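Local coordinates for plu4264 (PDB 4MV2), which is of unknown function but belongs to the cupin family and binds a metal ion, here nickel, inside its beta-barrel, at the nickel (II) ion site. Sequence-based numbering; all coordinates share one arbitrary frame.

The nickel (II) ion site. Residues 50, 52, 54, 56, 88, 90, 104. With NI (nickel (II) ion), chain B.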
ATOM      1  N   HIS A  50     -10.619 -14.268   9.707  1.00 21.83           N
ATOM      2  CA  HIS A  50     -11.602 -14.530   8.651  1.00 21.77           C
ATOM      3  C   HIS A  50     -10.936 -15.104   7.436  1.00 22.05           C
ATOM      4  O   HIS A  50      -9.700 -15.245   7.380  1.00 21.30           O
ATOM      5  CB  HIS A  50     -12.354 -13.237   8.292  1.00 24.23           C
ATOM      6  CG  HIS A  50     -11.582 -12.231   7.468  1.00 25.45           C
ATOM      7  ND1 HIS A  50     -12.201 -11.130   6.906  1.00 27.20           N
ATOM      8  CD2 HIS A  50     -10.282 -12.160   7.085  1.00 25.64           C
ATOM      9  CE1 HIS A  50     -11.310 -10.406   6.249  1.00 27.31           C
ATOM     10  NE2 HIS A  50     -10.136 -11.009   6.338  1.00 26.33           N
ATOM     11  N   HIS A  52     -11.670 -15.356   2.824  1.00 24.29           N
ATOM     12  CA  HIS A  52     -12.450 -14.824   1.711  1.00 25.03           C
ATOM     13  C   HIS A  52     -11.868 -15.194   0.353  1.00 26.42           C
ATOM     14  O   HIS A  52     -10.675 -15.483   0.232  1.00 25.51           O
ATOM     15  CB  HIS A  52     -12.565 -13.302   1.820  1.00 24.83           C
ATOM     16  CG  HIS A  52     -11.299 -12.623   2.265  1.00 23.39           C
ATOM     17  ND1 HIS A  52     -10.178 -12.532   1.464  1.00 23.38           N
ATOM     18  CD2 HIS A  52     -10.979 -12.002   3.430  1.00 22.87           C
ATOM     19  CE1 HIS A  52      -9.219 -11.892   2.120  1.00 21.05           C
ATOM     20  NE2 HIS A  52      -9.684 -11.556   3.315  1.00 21.66           N
ATOM     21  N   GLU A  54     -11.528 -13.033  -2.032  1.00 25.63           N
ATOM     22  CA  GLU A  54     -10.783 -11.915  -2.567  1.00 22.95           C
ATOM     23  C   GLU A  54      -9.280 -12.111  -2.311  1.00 18.89           C
ATOM     24  O   GLU A  54      -8.894 -12.678  -1.262  1.00 19.72           O
ATOM     25  CB  GLU A  54     -11.191 -10.595  -1.874  1.00 26.84           C
ATOM     26  CG  GLU A  54     -12.519  -9.982  -2.289  1.00 31.03           C
ATOM     27  CD  GLU A  54     -13.697 -10.507  -1.515  1.00 34.88           C
ATOM     28  OE1 GLU A  54     -13.502 -11.392  -0.658  1.00 35.12           O
ATOM     29  OE2 GLU A  54     -14.826 -10.029  -1.779  1.00 37.26           O
ATOM     30  N   GLU A  56      -5.597 -10.614  -1.378  1.00 13.50           N
ATOM     31  CA  GLU A  56      -5.208  -9.630  -0.371  1.00 13.05           C
ATOM     32  C   GLU A  56      -3.704  -9.687  -0.154  1.00 12.92           C
ATOM     33  O   GLU A  56      -3.096 -10.753  -0.211  1.00 13.54           O
ATOM     34  CB  GLU A  56      -5.975  -9.894   0.929  1.00 13.74           C
ATOM     35  CG  GLU A  56      -5.798  -8.784   1.993  1.00 14.76           C
ATOM     36  CD  GLU A  56      -6.726  -8.928   3.166  1.00 17.17           C
ATOM     37  OE1 GLU A  56      -7.346 -10.001   3.324  1.00 19.38           O
ATOM     38  OE2 GLU A  56      -6.807  -7.978   3.954  1.00 17.70           O
ATOM     39  N   SER A  88      -7.824 -18.569   2.727  1.00 25.35           N
ATOM     40  CA  SER A  88      -7.113 -18.949   3.949  1.00 24.66           C
ATOM     41  C   SER A  88      -7.680 -18.159   5.118  1.00 22.65           C
ATOM     42  O   SER A  88      -8.049 -16.995   4.952  1.00 22.04           O
ATOM     43  CB  SER A  88      -5.631 -18.637   3.816  1.00 26.18           C
ATOM     44  OG  SER A  88      -5.375 -17.232   3.739  1.00 27.17           O
ATOM     45  N   HIS A  90      -7.050 -16.058   8.328  1.00 19.50           N
ATOM     46  CA  HIS A  90      -5.947 -15.204   8.700  1.00 19.63           C
ATOM     47  C   HIS A  90      -6.346 -14.244   9.741  1.00 19.26           C
ATOM     48  O   HIS A  90      -7.492 -13.770   9.741  1.00 19.78           O
ATOM     49  CB  HIS A  90      -5.362 -14.429   7.494  1.00 20.35           C
ATOM     50  CG  HIS A  90      -6.379 -13.717   6.628  1.00 19.87           C
ATOM     51  ND1 HIS A  90      -7.213 -14.388   5.753  1.00 19.57           N
ATOM     52  CD2 HIS A  90      -6.640 -12.394   6.454  1.00 21.28           C
ATOM     53  CE1 HIS A  90      -7.971 -13.513   5.111  1.00 20.00           C
ATOM     54  NE2 HIS A  90      -7.636 -12.294   5.504  1.00 21.02           N
ATOM     55  N   THR A 104      -3.426  -2.950   4.116  1.00  9.97           N
ATOM     56  CA  THR A 104      -3.959  -4.071   3.341  1.00 10.55           C
ATOM     57  C   THR A 104      -4.555  -3.537   2.047  1.00 11.24           C
ATOM     58  O   THR A 104      -5.180  -2.496   2.011  1.00 11.66           O
ATOM     59  CB  THR A 104      -4.974  -4.913   4.094  1.00 12.91           C
ATOM     60  OG1 THR A 104      -5.428  -5.899   3.196  1.00 15.03           O
ATOM     61  CG2 THR A 104      -6.133  -4.120   4.640  1.00 14.64           C
TER
HETATM   62 NI    NI B 201      -8.681 -10.504   4.894  0.69 17.42          NI
HETATM   63  O   HOH W   1      -7.698  -9.213   6.189  1.00 28.22           O
HETATM   64  O   HOH W   2      -9.713  -8.663   4.375  1.00 34.53           O
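Nickel sits, at partial occupancy, in the classic metal centre of a cupin barrel: His50, His52 and Glu56 come from the first cupin motif, the HXH...E pattern, and His90 from the second. The coordination is near octahedral, and its crowded half is the three-histidine face. The NE2 atoms of His50 and His52 each lie 2.1 Å from NI, and NE2 of His90 lies 2.2 Å away, all mutually cis. In each histidine CG takes the crowded position between backbone N and carbonyl carbon, turning the ring tip toward the metal. His52 brings CD2 over one face of the His50 ring, toward its rim, while His90 CD2 meets the edge of that ring.

Backbone carbonyls fix two of the rings from behind. His90 ND1 donates to Ser88 O at 2.9 Å (152° at H), with the oxygen almost in the imidazole plane. His52 ND1 does likewise to Glu54 O at 3.0 Å, less straight at 141°. Both donors approach from above the carbonyl plane, and both bonds could make the coordinating nitrogens slightly better electron donors.

Glu56 stands trans to His50. The extended chain of Glu56, CG anti to the backbone N (chi1 -171°), puts its carboxylate OE1 2.1 Å from NI, leaving OE2 for second-shell bonding. The looser side is watery: water 1 lies trans to His52 and water 2 trans to His90, adjacent positions that a substrate might take by displacing them. Water 1 is steadied by Glu56 OE2 at 2.7 Å. On its anti lone pair, Glu56 OE2 also accepts a hydrogen bond from the Thr104 hydroxyl OG1, 2.6 Å away.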